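Local atomic coordinates of xyloglucan-specific endo-beta-1,4-glucanase (Uncultured bacterium, PDB entry 4W88), a protein that catalyses the endo-hydrolysis of beta-1,4-glucosidic bonds in the backbone of xyloglucan, probably with a glycoside hydrolase family 5 TIM-barrel active site. Residues A176-V181 with R191-C196; F229-A234 with T272-K277; E278-I283 with N328-D333. The protein carries 1 engineered substitution. All blocks are in the same frame, centred on the assembly; numbering follows the deposited sequence.

Contact 1 of 3, residues A176-V181 with R191-C196; sequences AFIDAV and RVLIIC
In the closed eight-stranded parallel (beta/alpha)8 barrel of this family 5 enzyme, an outer helix lies against the inner wall here: helix 164-182 packs through residues 176-181 on strand 193-196, which follows it in the chain. The two run nearly antiparallel, at 163°, with their axes 9.4 Å apart, as expected when a helix leads back to the start of the next strand. The side chains that meet are all apolar, which suits a largely buried layer. Leu193 is its centre. Its CB points at the helix, and CG, anti to the carbonyl carbon, carries the two methyl groups on toward it: CD2 meets Val181 CG1 tip to tip at 3.8 Å, while CD1 lies 3.9 Å from both Ile178 CA and Val181 CB. Phe177 swings CG anti to its backbone N (chi1 155°) and sends its ring obliquely across Leu193, where CE2 stands 3.9 Å from Leu193 CB. A flat, long side chain suits this place because it spans the gap to the strand backbone; the Ile194 N lies in the ring plane at its edge. The ring of Trp128 also meets it and Leu124 of helix 117-134 touches it, so it joins two neighbouring helices to the barrel. An alanine here would remove the ring that packs on Leu193 and Trp128 and would probably loosen the fit of helix to strand. Beta-branched Ile195 holds CG1 in the crowded position between N and carbonyl carbon, chi1 65°, which leaves CG2 facing the helix, 3.7 Å from Ile178 CD1.

Contact 2 of 3, residues F229-A234 with T272-K277; sequences FFTYVA and TGAQFK. With BGC (beta-D-glucopyranose), chain C.
At the rim of the glycan-binding cleft of this TIM-barrel, two segments that follow neighbouring strands at their C-terminal ends are tied together: 229-234, the end of helix 228-231 and what follows it, and 272-277, which leaves strand 267-272. Tyr232 belongs to the glycan pocket, its OH 3.0 Å from O3 of the bound glucose; the same glucose is hydrogen-bonded to Glu149. Tyr232 is the first residue to leave helical angles, and the carbonyls around this helix end are taken up by the other segment. Thr231 O receives Gln275 N at 2.9 Å in the carbonyl plane, on a lone pair, with a nearly straight N-H...O angle of 164°. Lys277, its chain extended beyond CG, carries NZ between Phe230 O (2.9 Å) and Tyr232 O (2.8 Å), approaching each from above the carbonyl plane; Tyr238 O is a third acceptor. A long, flexible amine suits such a ring of carbonyls, whose partial charges would probably stabilise its positive form. The Gln275 side chain crosses Tyr232 obliquely, its amide plane 70° from the ring, with NE2 3.2 Å above one face of the Tyr232 ring and offset toward the rim; the same NE2 gives a hydrogen bond to a water that also accepts from Val233 N. Thr231 OG1 is bonded to Tyr225 O, which leaves its CG2 against Gly273 O, a carbonyl buried without a partner. Gly273 has backbone angles at which a CB would clash with the preceding carbonyl O. A second water bridges the segments, donating to Phe230 O and, at 2.7 Å, to Gln275 O.

Contact 3 of 3, residues E278-I283 with N328-D333; sequences ENTEDI and NDDIVD
Two helices begin side by side here, 280-295 of the barrel's outer layer and 329-336 near the C-terminus, and they meet through their first turns. Asn328, the N-cap of the second, holds CG anti to its backbone N (chi1 -170°), so that its amide divides its work. OD1 turns back to accept Ile331 N at 3.1 Å in an almost straight capping bond, the donor lying above the carbonyl plane. ND2 reaches outward, tip to tip, to Thr280 OG1 at 3.0 Å, which sits in the amide plane; Tyr309 OH is a further partner of ND2. Thr280 places OG1 anti to its carbonyl carbon (chi1 -65°), which swings CG2 over to Asp330 CB at 3.7 Å. Deeper in, Ile283 and Ile331 adopt the same form, CG1 anti to the carbonyl carbon and the chain extended to CD1. They cross obliquely and their CD1 atoms touch at 3.9 Å. The chemistry is thus split: isoleucines close the buried side, whereas one asparagine, using both ends of its amide, caps its own helix and fastens it to the neighbouring one.

In the fold
Contacts 2 and 3 form one continuous patch, their centres about 12 Å apart: residues 272-277 run straight into 278-283, and Phe276 CE1 lies 3.6 Å from Asn328 ND2, while the Phe230 ring packs near Asn279. Contact 3 thus lies next to the two segments of contact 2, the first of which carries Tyr232 to the bound glucose. Contact 1 stands on the opposite side of the chain's centre, its centre about 31 Å from that of contact 2 and about 36 Å from that of contact 3, and touches neither. It is plain barrel packing, helix on strand, whereas contact 2 borders the glycan, with Tyr232 also about 4 Å, side chain to ligand, from the bound xylose.

Contact 1 of 3, residues A176-V181 with R191-C196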
loop_
_atom_site.group_PDB
_atom_site.type_symbol
_atom_site.label_atom_id
_atom_site.label_comp_id
_atom_site.label_asym_id
_atom_site.label_seq_id
_atom_site.Cartn_x
_atom_site.Cartn_y
_atom_site.Cartn_z
ATOM N N ALA A 176 1.494 -18.225 1.766
ATOM C CA ALA A 176 2.926 -18.429 1.958
ATOM C C ALA A 176 3.499 -17.302 2.837
ATOM O O ALA A 176 4.333 -17.503 3.692
ATOM C CB ALA A 176 3.623 -18.455 0.645
ATOM N N PHE A 177 3.023 -16.091 2.554
ATOM C CA PHE A 177 3.400 -14.903 3.245
ATOM C C PHE A 177 2.996 -15.006 4.732
ATOM O O PHE A 177 3.798 -14.824 5.637
ATOM C CB PHE A 177 2.717 -13.682 2.589
ATOM C CG PHE A 177 2.526 -12.484 3.487
ATOM C CD1 PHE A 177 3.583 -11.815 4.111
ATOM C CD2 PHE A 177 1.258 -11.958 3.620
ATOM C CE1 PHE A 177 3.348 -10.676 4.867
ATOM C CE2 PHE A 177 1.018 -10.814 4.382
ATOM C CZ PHE A 177 2.070 -10.151 4.960
ATOM N N ILE A 178 1.736 -15.343 4.979
ATOM C CA ILE A 178 1.250 -15.485 6.354
ATOM C C ILE A 178 2.009 -16.570 7.070
ATOM O O ILE A 178 2.456 -16.346 8.210
ATOM C CB ILE A 178 -0.260 -15.855 6.387
ATOM C CG1 ILE A 178 -1.064 -14.635 5.892
ATOM C CG2 ILE A 178 -0.729 -16.315 7.787
ATOM C CD1 ILE A 178 -2.516 -14.978 5.493
ATOM N N ASP A 179 2.151 -17.716 6.432
ATOM C CA ASP A 179 2.877 -18.841 7.080
ATOM C C ASP A 179 4.325 -18.450 7.496
ATOM O O ASP A 179 4.772 -18.779 8.574
ATOM C CB ASP A 179 2.848 -20.022 6.118
ATOM C CG ASP A 179 3.307 -21.265 6.704
ATOM O OD1 ASP A 179 4.511 -21.432 6.703
ATOM O OD2 ASP A 179 2.482 -22.101 7.119
ATOM N N ALA A 180 5.058 -17.786 6.594
ATOM C CA ALA A 180 6.418 -17.447 6.810
ATOM C C ALA A 180 6.522 -16.511 8.002
ATOM O O ALA A 180 7.444 -16.631 8.828
ATOM C CB ALA A 180 7.017 -16.818 5.591
ATOM N N VAL A 181 5.627 -15.552 8.061
ATOM C CA VAL A 181 5.680 -14.561 9.153
ATOM C C VAL A 181 5.283 -15.181 10.489
ATOM O O VAL A 181 6.003 -15.040 11.476
ATOM C CB VAL A 181 4.785 -13.356 8.869
ATOM C CG1 VAL A 181 4.733 -12.388 10.042
ATOM C CG2 VAL A 181 5.222 -12.573 7.619
ATOM N N ARG A 191 0.636 -10.103 14.788
ATOM C CA ARG A 191 0.730 -8.898 13.995
ATOM C C ARG A 191 -0.326 -8.879 12.910
ATOM O O ARG A 191 -0.616 -9.941 12.306
ATOM C CB ARG A 191 2.138 -8.848 13.329
ATOM C CG ARG A 191 2.433 -7.549 12.631
ATOM C CD ARG A 191 3.855 -7.402 12.152
ATOM N NE ARG A 191 4.874 -7.715 13.112
ATOM C CZ ARG A 191 5.152 -7.019 14.208
ATOM N NH1 ARG A 191 4.528 -5.881 14.468
ATOM N NH2 ARG A 191 6.048 -7.477 15.050
ATOM N N VAL A 192 -0.872 -7.697 12.605
ATOM C CA VAL A 192 -1.771 -7.621 11.476
ATOM C C VAL A 192 -0.968 -7.883 10.177
ATOM O O VAL A 192 -0.040 -7.121 9.846
ATOM C CB VAL A 192 -2.518 -6.278 11.397
ATOM C CG1 VAL A 192 -3.489 -6.194 10.173
ATOM C CG2 VAL A 192 -3.260 -6.008 12.695
ATOM N N LEU A 193 -1.461 -8.859 9.386
ATOM C CA LEU A 193 -0.898 -9.161 8.111
ATOM C C LEU A 193 -1.892 -8.842 7.017
ATOM O O LEU A 193 -3.026 -9.280 7.097
ATOM C CB LEU A 193 -0.457 -10.608 8.008
ATOM C CG LEU A 193 0.475 -11.093 9.099
ATOM C CD1 LEU A 193 0.923 -12.529 8.924
ATOM C CD2 LEU A 193 1.726 -10.226 9.263
ATOM N N ILE A 194 -1.447 -8.132 5.986
ATOM C CA ILE A 194 -2.350 -7.506 5.048
ATOM C C ILE A 194 -2.106 -8.190 3.694
ATOM O O ILE A 194 -1.067 -8.000 3.040
ATOM C CB ILE A 194 -2.133 -5.974 4.942
ATOM C CG1 ILE A 194 -2.253 -5.289 6.305
ATOM C CG2 ILE A 194 -3.152 -5.357 3.953
ATOM C CD1 ILE A 194 -1.867 -3.801 6.333
ATOM N N ILE A 195 -3.067 -9.014 3.322
ATOM C CA ILE A 195 -3.018 -9.767 2.102
ATOM C C ILE A 195 -3.656 -8.906 0.999
ATOM O O ILE A 195 -4.170 -7.801 1.258
ATOM C CB ILE A 195 -3.725 -11.138 2.253
ATOM C CG1 ILE A 195 -5.224 -11.006 2.496
ATOM C CG2 ILE A 195 -3.001 -12.012 3.272
ATOM C CD1 ILE A 195 -6.018 -12.300 2.309
ATOM N N CYS A 196 -3.711 -9.413 -0.229
ATOM C CA CYS A 196 -4.260 -8.630 -1.321
ATOM C C CYS A 196 -4.888 -9.502 -2.385
ATOM O O CYS A 196 -4.653 -10.716 -2.452
ATOM C CB CYS A 196 -3.167 -7.736 -1.958
ATOM S SG CYS A 196 -1.832 -8.606 -2.757
#

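Contact 2 of 3, residues F229-A234 with T272-K277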
loop_
_atom_site.group_PDB
_atom_site.type_symbol
_atom_site.label_atom_id
_atom_site.label_comp_id
_atom_site.label_asym_id
_atom_site.label_seq_id
_atom_site.Cartn_x
_atom_site.Cartn_y
_atom_site.Cartn_z
ATOM N N PHE A 229 -10.400 7.895 -14.481
ATOM C CA PHE A 229 -10.352 9.084 -15.386
ATOM C C PHE A 229 -10.293 10.433 -14.685
ATOM O O PHE A 229 -9.900 11.457 -15.308
ATOM C CB PHE A 229 -11.496 9.049 -16.376
ATOM C CG PHE A 229 -11.286 8.072 -17.518
ATOM C CD1 PHE A 229 -10.016 7.798 -18.006
ATOM C CD2 PHE A 229 -12.357 7.515 -18.161
ATOM C CE1 PHE A 229 -9.815 6.910 -19.051
ATOM C CE2 PHE A 229 -12.163 6.646 -19.234
ATOM C CZ PHE A 229 -10.882 6.354 -19.677
ATOM N N PHE A 230 -10.675 10.463 -13.411
ATOM C CA PHE A 230 -10.456 11.661 -12.620
ATOM C C PHE A 230 -9.053 11.706 -12.016
ATOM O O PHE A 230 -8.418 12.759 -11.966
ATOM C CB PHE A 230 -11.494 11.776 -11.513
ATOM C CG PHE A 230 -11.289 12.989 -10.666
ATOM C CD1 PHE A 230 -11.536 14.255 -11.176
ATOM C CD2 PHE A 230 -10.849 12.884 -9.387
ATOM C CE1 PHE A 230 -11.299 15.381 -10.390
ATOM C CE2 PHE A 230 -10.618 14.002 -8.616
ATOM C CZ PHE A 230 -10.824 15.243 -9.121
ATOM N N THR A 231 -8.590 10.553 -11.500
ATOM C CA THR A 231 -7.377 10.539 -10.688
ATOM C C THR A 231 -6.078 10.476 -11.487
ATOM O O THR A 231 -4.990 10.916 -11.024
ATOM C CB THR A 231 -7.394 9.331 -9.696
ATOM O OG1 THR A 231 -7.586 8.135 -10.446
ATOM C CG2 THR A 231 -8.561 9.468 -8.717
ATOM N N TYR A 232 -6.200 9.894 -12.690
ATOM C CA TYR A 232 -5.065 9.754 -13.658
ATOM C C TYR A 232 -5.231 10.603 -14.916
ATOM O O TYR A 232 -6.280 11.129 -15.157
ATOM C CB TYR A 232 -4.861 8.268 -14.042
ATOM C CG TYR A 232 -4.070 7.446 -12.988
ATOM C CD1 TYR A 232 -4.654 7.134 -11.731
ATOM C CD2 TYR A 232 -2.761 7.047 -13.236
ATOM C CE1 TYR A 232 -3.909 6.417 -10.785
ATOM C CE2 TYR A 232 -2.032 6.344 -12.307
ATOM C CZ TYR A 232 -2.605 6.053 -11.120
ATOM O OH TYR A 232 -1.845 5.339 -10.211
ATOM N N VAL A 233 -4.157 10.786 -15.641
ATOM C CA VAL A 233 -4.178 11.444 -16.944
ATOM C C VAL A 233 -4.151 10.361 -18.032
ATOM O O VAL A 233 -3.289 9.490 -17.984
ATOM C CB VAL A 233 -2.987 12.378 -17.138
ATOM C CG1 VAL A 233 -3.077 13.094 -18.513
ATOM C CG2 VAL A 233 -2.940 13.377 -16.022
ATOM N N ALA A 234 -5.156 10.369 -18.915
ATOM C CA ALA A 234 -5.330 9.344 -19.955
ATOM C C ALA A 234 -6.310 9.877 -20.976
ATOM O O ALA A 234 -6.910 10.909 -20.708
ATOM C CB ALA A 234 -5.878 8.087 -19.360
ATOM N N THR A 272 -4.544 5.309 -2.638
ATOM C CA THR A 272 -5.466 6.091 -3.432
ATOM C C THR A 272 -4.904 7.518 -3.498
ATOM O O THR A 272 -3.849 7.836 -2.920
ATOM C CB THR A 272 -6.887 6.057 -2.841
ATOM O OG1 THR A 272 -7.836 6.653 -3.789
ATOM C CG2 THR A 272 -6.931 6.753 -1.500
ATOM N N GLY A 273 -5.592 8.384 -4.237
ATOM C CA GLY A 273 -5.146 9.766 -4.427
ATOM C C GLY A 273 -5.593 10.269 -5.795
ATOM O O GLY A 273 -6.165 9.510 -6.581
ATOM N N ALA A 274 -5.374 11.564 -6.079
ATOM C CA ALA A 274 -5.730 12.153 -7.355
ATOM C C ALA A 274 -4.593 13.029 -7.833
ATOM O O ALA A 274 -4.096 13.825 -7.102
ATOM C CB ALA A 274 -6.983 12.974 -7.134
ATOM N N GLN A 275 -4.176 12.847 -9.065
ATOM C CA GLN A 275 -3.139 13.663 -9.593
ATOM C C GLN A 275 -3.633 15.108 -9.715
ATOM O O GLN A 275 -4.801 15.384 -10.042
ATOM C CB GLN A 275 -2.654 13.165 -10.969
ATOM C CG GLN A 275 -1.941 11.840 -10.897
ATOM C CD GLN A 275 -1.577 11.253 -12.239
ATOM O OE1 GLN A 275 -1.180 11.966 -13.173
ATOM N NE2 GLN A 275 -1.704 9.933 -12.348
ATOM N N PHE A 276 -2.741 16.003 -9.341
ATOM C CA PHE A 276 -3.004 17.430 -9.375
ATOM C C PHE A 276 -3.099 17.941 -10.799
ATOM O O PHE A 276 -2.134 17.830 -11.558
ATOM C CB PHE A 276 -1.987 18.299 -8.597
ATOM C CG PHE A 276 -2.370 19.748 -8.559
ATOM C CD1 PHE A 276 -3.535 20.129 -7.848
ATOM C CD2 PHE A 276 -1.602 20.728 -9.169
ATOM C CE1 PHE A 276 -3.954 21.451 -7.812
ATOM C CE2 PHE A 276 -2.002 22.076 -9.091
ATOM C CZ PHE A 276 -3.173 22.421 -8.412
ATOM N N LYS A 277 -4.262 18.487 -11.146
ATOM C CA LYS A 277 -4.548 18.955 -12.534
ATOM C C LYS A 277 -5.061 20.402 -12.517
ATOM O O LYS A 277 -6.037 20.735 -13.189
ATOM C CB LYS A 277 -5.628 18.060 -13.165
ATOM C CG LYS A 277 -5.344 16.572 -13.307
ATOM C CD LYS A 277 -6.585 15.791 -13.683
ATOM C CE LYS A 277 -6.225 14.310 -13.792
ATOM N NZ LYS A 277 -7.345 13.593 -14.483
HETATM C C2 BGC C . -2.140 2.237 -12.546
HETATM C C3 BGC C . -1.447 1.869 -11.225
HETATM C C4 BGC C . -2.388 1.920 -10.070
HETATM C C5 BGC C . -3.583 1.115 -10.724
HETATM C C6 BGC C . -4.601 1.143 -9.649
HETATM C C1 BGC C . -3.193 1.357 -13.120
HETATM O O2 BGC C . -1.168 1.995 -13.452
HETATM O O3 BGC C . -0.427 2.824 -11.057
HETATM O O4 BGC C . -1.643 1.716 -8.759
HETATM O O5 BGC C . -4.043 1.541 -12.123
HETATM O O6 BGC C . -5.723 0.311 -9.792
HETATM O O HOH W 1 -7.507 15.206 -10.470
HETATM O O HOH W 2 -1.380 9.535 -15.302
#

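Contact 3 of 3, residues E278-I283 with N328-D333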
loop_
_atom_site.group_PDB
_atom_site.type_symbol
_atom_site.label_atom_id
_atom_site.label_comp_id
_atom_site.label_asym_id
_atom_site.label_seq_id
_atom_site.Cartn_x
_atom_site.Cartn_y
_atom_site.Cartn_z
ATOM N N GLU A 278 -4.400 21.233 -11.673
ATOM C CA GLU A 278 -4.745 22.660 -11.474
ATOM C C GLU A 278 -6.220 22.758 -11.128
ATOM O O GLU A 278 -6.953 23.617 -11.649
ATOM C CB GLU A 278 -4.373 23.544 -12.651
ATOM C CG GLU A 278 -2.981 23.275 -13.096
ATOM C CD GLU A 278 -2.102 24.375 -13.136
ATOM O OE1 GLU A 278 -1.414 24.494 -12.106
ATOM O OE2 GLU A 278 -2.110 25.048 -14.205
ATOM N N ASN A 279 -6.633 21.884 -10.222
ATOM C CA ASN A 279 -8.025 21.623 -9.972
ATOM C C ASN A 279 -8.274 21.375 -8.487
ATOM O O ASN A 279 -8.984 20.421 -8.104
ATOM C CB ASN A 279 -8.524 20.428 -10.791
ATOM C CG ASN A 279 -7.843 19.113 -10.414
ATOM O OD1 ASN A 279 -6.702 19.092 -9.953
ATOM N ND2 ASN A 279 -8.575 18.020 -10.595
ATOM N N THR A 280 -7.696 22.241 -7.664
ATOM C CA THR A 280 -7.778 22.096 -6.226
ATOM C C THR A 280 -9.183 21.860 -5.710
ATOM O O THR A 280 -9.449 20.933 -4.933
ATOM C CB THR A 280 -7.267 23.346 -5.545
ATOM O OG1 THR A 280 -5.881 23.479 -5.825
ATOM C CG2 THR A 280 -7.438 23.216 -4.019
ATOM N N GLU A 281 -10.096 22.737 -6.115
ATOM C CA GLU A 281 -11.499 22.630 -5.609
ATOM C C GLU A 281 -12.175 21.305 -6.014
ATOM O O GLU A 281 -13.006 20.740 -5.290
ATOM C CB GLU A 281 -12.345 23.803 -6.122
ATOM C CG GLU A 281 -11.847 25.127 -5.594
ATOM C CD GLU A 281 -11.058 25.875 -6.667
ATOM O OE1 GLU A 281 -11.558 27.046 -7.042
ATOM O OE2 GLU A 281 -9.942 25.310 -7.102
ATOM N N ASP A 282 -11.853 20.811 -7.219
ATOM C CA ASP A 282 -12.394 19.532 -7.642
ATOM C C ASP A 282 -11.847 18.353 -6.840
ATOM O O ASP A 282 -12.595 17.448 -6.455
ATOM C CB ASP A 282 -12.103 19.302 -9.143
ATOM C CG ASP A 282 -12.689 20.377 -9.988
ATOM O OD1 ASP A 282 -13.914 20.324 -10.198
ATOM O OD2 ASP A 282 -11.968 21.294 -10.410
ATOM N N ILE A 283 -10.555 18.385 -6.600
ATOM C CA ILE A 283 -9.983 17.341 -5.761
ATOM C C ILE A 283 -10.568 17.367 -4.336
ATOM O O ILE A 283 -10.875 16.302 -3.793
ATOM C CB ILE A 283 -8.440 17.358 -5.773
ATOM C CG1 ILE A 283 -7.923 17.017 -7.177
ATOM C CG2 ILE A 283 -7.891 16.444 -4.691
ATOM C CD1 ILE A 283 -6.428 17.168 -7.365
ATOM N N ASN A 328 -0.028 21.806 -1.352
ATOM C CA ASN A 328 -1.409 22.251 -1.531
ATOM C C ASN A 328 -2.182 22.070 -0.241
ATOM O O ASN A 328 -2.625 20.976 0.049
ATOM C CB ASN A 328 -2.048 21.527 -2.723
ATOM C CG ASN A 328 -3.368 22.115 -3.096
ATOM O OD1 ASN A 328 -4.198 22.444 -2.244
ATOM N ND2 ASN A 328 -3.566 22.302 -4.383
ATOM N N ASP A 329 -2.263 23.113 0.580
ATOM C CA ASP A 329 -2.800 22.912 1.920
ATOM C C ASP A 329 -4.308 22.655 1.893
ATOM O O ASP A 329 -4.844 22.012 2.795
ATOM C CB ASP A 329 -2.535 24.126 2.816
ATOM C CG ASP A 329 -1.160 24.126 3.407
ATOM O OD1 ASP A 329 -0.697 23.099 3.910
ATOM O OD2 ASP A 329 -0.550 25.177 3.309
ATOM N N ASP A 330 -5.007 23.113 0.848
ATOM C CA ASP A 330 -6.460 22.829 0.758
ATOM C C ASP A 330 -6.766 21.335 0.521
ATOM O O ASP A 330 -7.677 20.749 1.127
ATOM C CB ASP A 330 -7.089 23.654 -0.355
ATOM C CG ASP A 330 -7.236 25.128 -0.012
ATOM O OD1 ASP A 330 -7.010 25.550 1.122
ATOM O OD2 ASP A 330 -7.659 25.861 -0.882
ATOM N N ILE A 331 -6.022 20.717 -0.407
ATOM C CA ILE A 331 -6.115 19.270 -0.603
ATOM C C ILE A 331 -5.785 18.492 0.665
ATOM O O ILE A 331 -6.536 17.586 1.108
ATOM C CB ILE A 331 -5.229 18.802 -1.782
ATOM C CG1 ILE A 331 -5.791 19.377 -3.101
ATOM C CG2 ILE A 331 -5.142 17.281 -1.867
ATOM C CD1 ILE A 331 -4.988 19.112 -4.345
ATOM N N VAL A 332 -4.698 18.886 1.295
ATOM C CA VAL A 332 -4.248 18.193 2.504
ATOM C C VAL A 332 -5.252 18.293 3.640
ATOM O O VAL A 332 -5.544 17.274 4.301
ATOM C CB VAL A 332 -2.825 18.586 2.864
ATOM C CG1 VAL A 332 -2.389 17.994 4.205
ATOM C CG2 VAL A 332 -1.896 18.113 1.779
ATOM N N ASP A 333 -5.821 19.512 3.820
ATOM C CA ASP A 333 -6.808 19.737 4.861
ATOM C C ASP A 333 -8.009 18.759 4.631
ATOM O O ASP A 333 -8.565 18.176 5.571
ATOM C CB ASP A 333 -7.357 21.150 4.758
ATOM C CG ASP A 333 -6.465 22.239 5.359
ATOM O OD1 ASP A 333 -5.443 21.947 5.973
ATOM O OD2 ASP A 333 -6.760 23.448 5.136
#